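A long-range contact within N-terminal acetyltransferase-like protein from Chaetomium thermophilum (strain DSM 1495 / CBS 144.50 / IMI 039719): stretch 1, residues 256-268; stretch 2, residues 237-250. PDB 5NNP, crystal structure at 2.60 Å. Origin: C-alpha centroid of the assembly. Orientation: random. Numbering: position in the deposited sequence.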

# COMPACT_ATOMS: atom_id res chain seq x y z
N MET A 256 -13.30 -0.71 16.53
CA MET A 256 -12.68 -0.52 17.86
C MET A 256 -12.61 0.90 18.41
O MET A 256 -12.95 1.13 19.57
CB MET A 256 -11.24 -1.05 17.85
CG MET A 256 -10.51 -0.99 19.18
SD MET A 256 -8.85 -1.74 19.13
CE MET A 256 -9.27 -3.48 19.22
N ASP A 257 -12.14 1.85 17.60
CA ASP A 257 -11.92 3.20 18.11
C ASP A 257 -13.20 3.94 18.50
O ASP A 257 -13.14 4.84 19.35
CB ASP A 257 -11.14 4.02 17.09
CG ASP A 257 -9.70 3.58 16.97
OD1 ASP A 257 -9.23 2.86 17.88
OD2 ASP A 257 -9.05 3.95 15.98
N TYR A 258 -14.33 3.59 17.90
CA TYR A 258 -15.59 4.24 18.28
C TYR A 258 -15.94 3.88 19.72
O TYR A 258 -16.44 4.72 20.47
CB TYR A 258 -16.74 3.85 17.34
CG TYR A 258 -16.53 4.24 15.88
CD1 TYR A 258 -15.66 5.26 15.52
CD2 TYR A 258 -17.21 3.57 14.87
CE1 TYR A 258 -15.47 5.61 14.20
CE2 TYR A 258 -17.01 3.91 13.54
CZ TYR A 258 -16.15 4.93 13.21
OH TYR A 258 -15.94 5.27 11.88
N TYR A 259 -15.68 2.63 20.13
CA TYR A 259 -15.92 2.26 21.52
C TYR A 259 -14.96 3.03 22.45
O TYR A 259 -15.38 3.56 23.48
CB TYR A 259 -15.79 0.75 21.74
CG TYR A 259 -16.84 -0.09 21.05
CD1 TYR A 259 -18.08 -0.31 21.64
CD2 TYR A 259 -16.59 -0.68 19.82
CE1 TYR A 259 -19.05 -1.08 21.02
CE2 TYR A 259 -17.56 -1.44 19.18
CZ TYR A 259 -18.79 -1.64 19.79
OH TYR A 259 -19.73 -2.41 19.15
N LYS A 260 -13.69 3.09 22.08
CA LYS A 260 -12.71 3.83 22.87
C LYS A 260 -13.17 5.27 23.07
O LYS A 260 -13.24 5.75 24.20
CB LYS A 260 -11.33 3.81 22.21
CG LYS A 260 -10.62 2.47 22.32
CD LYS A 260 -9.24 2.50 21.69
CE LYS A 260 -8.55 1.15 21.85
NZ LYS A 260 -7.13 1.21 21.40
N GLY A 261 -13.52 5.93 21.97
CA GLY A 261 -14.05 7.28 21.99
C GLY A 261 -15.25 7.46 22.90
O GLY A 261 -15.26 8.37 23.73
N LEU A 262 -16.26 6.61 22.76
CA LEU A 262 -17.45 6.69 23.60
C LEU A 262 -17.07 6.58 25.06
O LEU A 262 -17.42 7.43 25.89
CB LEU A 262 -18.45 5.58 23.26
CG LEU A 262 -19.72 5.57 24.12
CD1 LEU A 262 -20.47 6.91 24.01
CD2 LEU A 262 -20.65 4.41 23.75
N ILE A 263 -16.33 5.52 25.36
CA ILE A 263 -15.97 5.20 26.73
C ILE A 263 -15.15 6.31 27.40
O ILE A 263 -15.36 6.64 28.57
CB ILE A 263 -15.22 3.87 26.77
CG1 ILE A 263 -16.23 2.72 26.59
CG2 ILE A 263 -14.45 3.72 28.07
CD1 ILE A 263 -15.61 1.41 26.21
N SER A 264 -14.25 6.91 26.64
CA SER A 264 -13.53 8.08 27.14
C SER A 264 -14.50 9.25 27.40
O SER A 264 -14.41 9.92 28.43
CB SER A 264 -12.46 8.51 26.15
OG SER A 264 -11.70 9.57 26.70
N ALA A 265 -15.42 9.47 26.48
CA ALA A 265 -16.34 10.60 26.57
C ALA A 265 -17.28 10.49 27.76
O ALA A 265 -17.78 11.50 28.26
CB ALA A 265 -17.14 10.74 25.28
N LEU A 266 -17.54 9.27 28.20
CA LEU A 266 -18.42 9.02 29.33
C LEU A 266 -17.66 9.16 30.64
O LEU A 266 -18.27 9.13 31.72
CB LEU A 266 -19.02 7.62 29.25
CG LEU A 266 -20.03 7.37 28.13
CD1 LEU A 266 -20.51 5.93 28.16
CD2 LEU A 266 -21.20 8.32 28.26
N ASP A 267 -16.35 9.33 30.55
CA ASP A 267 -15.50 9.44 31.73
C ASP A 267 -15.54 8.17 32.55
O ASP A 267 -15.75 8.20 33.76
CB ASP A 267 -15.92 10.64 32.60
CG ASP A 267 -15.38 11.95 32.08
OD1 ASP A 267 -14.21 11.98 31.62
OD2 ASP A 267 -16.11 12.97 32.12
N ILE A 268 -15.34 7.03 31.89
CA ILE A 268 -15.32 5.74 32.57
C ILE A 268 -13.88 5.26 32.68
O ILE A 268 -13.16 5.23 31.69
CB ILE A 268 -16.18 4.69 31.83
CG1 ILE A 268 -17.62 5.19 31.73
CG2 ILE A 268 -16.13 3.34 32.53
CD1 ILE A 268 -18.56 4.21 31.06
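Stretch 2 (237-250) RKDEAAKAYRALLD

Antiparallel helices close in sequence often pair with little polar chemistry across the contact, leaving the fit to small residues and ring faces, and this hairpin is a clear example. One hydrogen bond crosses it: Lys238 NZ donates to Asp267 OD1 at 2.8 Å, as part of a salt bridge. The bond joins the first turn of helix 238-250 to Asp267, the first residue past the helix of stretch 1 to leave helical phi/psi, with a positive phi in a Schellman motif. Arg237 is at the N-cap position, right before helix 238-250, and its guanidinium forms a salt bridge within its own stretch, Arg237 NH2 lying 2.7 Å from Glu240 OE2.

From this polar end, stretch 2 runs back along stretch 1 as a regular helix. The two axes make an angle of 155° between their N-to-C directions and approach to 8.3 Å. The backbones come near each other beside the salt bridge, where Ala265 CA is 4.8 Å from Lys238 CA, and one turn along helix 238-250 the methyl of Ala265 packs on that of Ala242, CB to CB 3.7 Å.

Further along, Leu262 is a knob in a hole formed by Ala242, Tyr245, Arg246 and Leu249. Its CD1 lies over one face of the Arg246 guanidinium, 3.5 Å from Arg246 NH1, and its CD2 is 3.8 Å from Leu249 CD1.

Three tyrosines then offer ring faces to aliphatic carbons. Gly261 CA sits 3.5 Å from the centroid of the Tyr245 ring, so close that an ideal CB on Gly261 would fall 2.4 Å from Tyr245 CE1, a clash. In the reverse sense, Leu248 CB stands 3.5 Å from the centroid of the Tyr258 ring, almost on its normal, and Leu249 CD2 lies 3.4 Å from that of Tyr259. The same Leu249 CD2 also touches Tyr258 CB at 3.5 Å, thereby bridging two neighbouring tyrosines.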

# COMPACT_ATOMS: atom_id res chain seq x y z
N ARG A 237 -15.25 18.47 24.77
CA ARG A 237 -16.70 18.62 24.81
C ARG A 237 -17.33 17.23 24.87
O ARG A 237 -17.80 16.70 23.87
CB ARG A 237 -17.15 19.43 23.60
CG ARG A 237 -16.62 20.86 23.70
CD ARG A 237 -16.80 21.69 22.46
NE ARG A 237 -18.20 21.75 22.06
CZ ARG A 237 -18.66 22.53 21.09
NH1 ARG A 237 -17.83 23.33 20.42
NH2 ARG A 237 -19.95 22.51 20.78
N LYS A 238 -17.32 16.66 26.07
CA LYS A 238 -17.49 15.22 26.24
C LYS A 238 -18.91 14.72 26.01
O LYS A 238 -19.10 13.74 25.29
CB LYS A 238 -17.01 14.80 27.63
CG LYS A 238 -15.49 14.76 27.70
CD LYS A 238 -14.97 14.20 29.02
CE LYS A 238 -13.45 14.29 29.04
NZ LYS A 238 -12.92 14.19 30.43
N ASP A 239 -19.90 15.38 26.61
CA ASP A 239 -21.29 15.02 26.36
C ASP A 239 -21.57 14.93 24.86
O ASP A 239 -22.16 13.96 24.39
CB ASP A 239 -22.25 16.04 26.98
CG ASP A 239 -22.29 15.95 28.50
OD1 ASP A 239 -21.75 14.98 29.08
OD2 ASP A 239 -22.88 16.86 29.12
N GLU A 240 -21.14 15.95 24.13
CA GLU A 240 -21.37 16.00 22.69
C GLU A 240 -20.55 14.95 21.94
O GLU A 240 -21.02 14.36 20.97
CB GLU A 240 -21.06 17.39 22.16
CG GLU A 240 -21.81 18.51 22.88
CD GLU A 240 -21.16 19.87 22.68
OE1 GLU A 240 -20.25 20.22 23.47
OE2 GLU A 240 -21.52 20.59 21.72
N ALA A 241 -19.31 14.73 22.38
CA ALA A 241 -18.47 13.73 21.72
C ALA A 241 -19.04 12.35 21.95
O ALA A 241 -18.98 11.49 21.07
CB ALA A 241 -17.04 13.80 22.23
N ALA A 242 -19.61 12.14 23.14
CA ALA A 242 -20.28 10.90 23.47
C ALA A 242 -21.37 10.63 22.45
O ALA A 242 -21.43 9.55 21.87
CB ALA A 242 -20.86 10.96 24.87
N LYS A 243 -22.22 11.62 22.22
CA LYS A 243 -23.30 11.46 21.26
C LYS A 243 -22.77 11.17 19.86
O LYS A 243 -23.38 10.43 19.08
CB LYS A 243 -24.19 12.70 21.23
CG LYS A 243 -25.38 12.57 20.29
CD LYS A 243 -26.39 13.68 20.46
CE LYS A 243 -27.68 13.35 19.70
NZ LYS A 243 -28.70 14.42 19.87
N ALA A 244 -21.60 11.73 19.54
CA ALA A 244 -21.01 11.59 18.22
C ALA A 244 -20.46 10.20 17.98
O ALA A 244 -20.60 9.64 16.89
CB ALA A 244 -19.92 12.63 18.02
N TYR A 245 -19.82 9.64 19.00
CA TYR A 245 -19.26 8.30 18.90
C TYR A 245 -20.37 7.25 18.87
O TYR A 245 -20.23 6.20 18.23
CB TYR A 245 -18.28 8.03 20.04
CG TYR A 245 -16.92 8.64 19.78
CD1 TYR A 245 -16.13 8.19 18.72
CD2 TYR A 245 -16.44 9.67 20.57
CE1 TYR A 245 -14.88 8.75 18.46
CE2 TYR A 245 -15.19 10.24 20.32
CZ TYR A 245 -14.42 9.77 19.26
OH TYR A 245 -13.18 10.31 19.02
N ARG A 246 -21.48 7.55 19.55
CA ARG A 246 -22.65 6.68 19.47
C ARG A 246 -23.19 6.63 18.04
O ARG A 246 -23.54 5.55 17.55
CB ARG A 246 -23.74 7.14 20.43
CG ARG A 246 -23.44 6.79 21.86
CD ARG A 246 -24.65 6.99 22.75
NE ARG A 246 -24.57 6.08 23.90
CZ ARG A 246 -24.08 6.41 25.08
NH1 ARG A 246 -23.63 7.64 25.29
NH2 ARG A 246 -24.04 5.51 26.05
N ALA A 247 -23.25 7.78 17.38
CA ALA A 247 -23.66 7.85 15.97
C ALA A 247 -22.80 6.97 15.07
O ALA A 247 -23.32 6.26 14.20
CB ALA A 247 -23.63 9.28 15.49
N LEU A 248 -21.49 7.00 15.30
CA LEU A 248 -20.56 6.21 14.51
C LEU A 248 -20.70 4.72 14.81
O LEU A 248 -20.57 3.88 13.92
CB LEU A 248 -19.12 6.67 14.75
CG LEU A 248 -18.73 8.00 14.08
CD1 LEU A 248 -17.53 8.63 14.76
CD2 LEU A 248 -18.46 7.80 12.58
N LEU A 249 -21.00 4.40 16.07
CA LEU A 249 -21.12 3.00 16.48
C LEU A 249 -22.33 2.39 15.81
O LEU A 249 -22.28 1.25 15.34
CB LEU A 249 -21.23 2.86 17.99
CG LEU A 249 -19.93 2.86 18.80
CD1 LEU A 249 -20.25 2.95 20.27
CD2 LEU A 249 -19.13 1.60 18.49
N ASP A 250 -23.42 3.15 15.80
CA ASP A 250 -24.65 2.71 15.15
C ASP A 250 -24.41 2.48 13.65
O ASP A 250 -25.07 1.65 13.05
CB ASP A 250 -25.76 3.73 15.38
CG ASP A 250 -26.33 3.67 16.78
OD1 ASP A 250 -26.62 2.55 17.25
OD2 ASP A 250 -26.49 4.73 17.43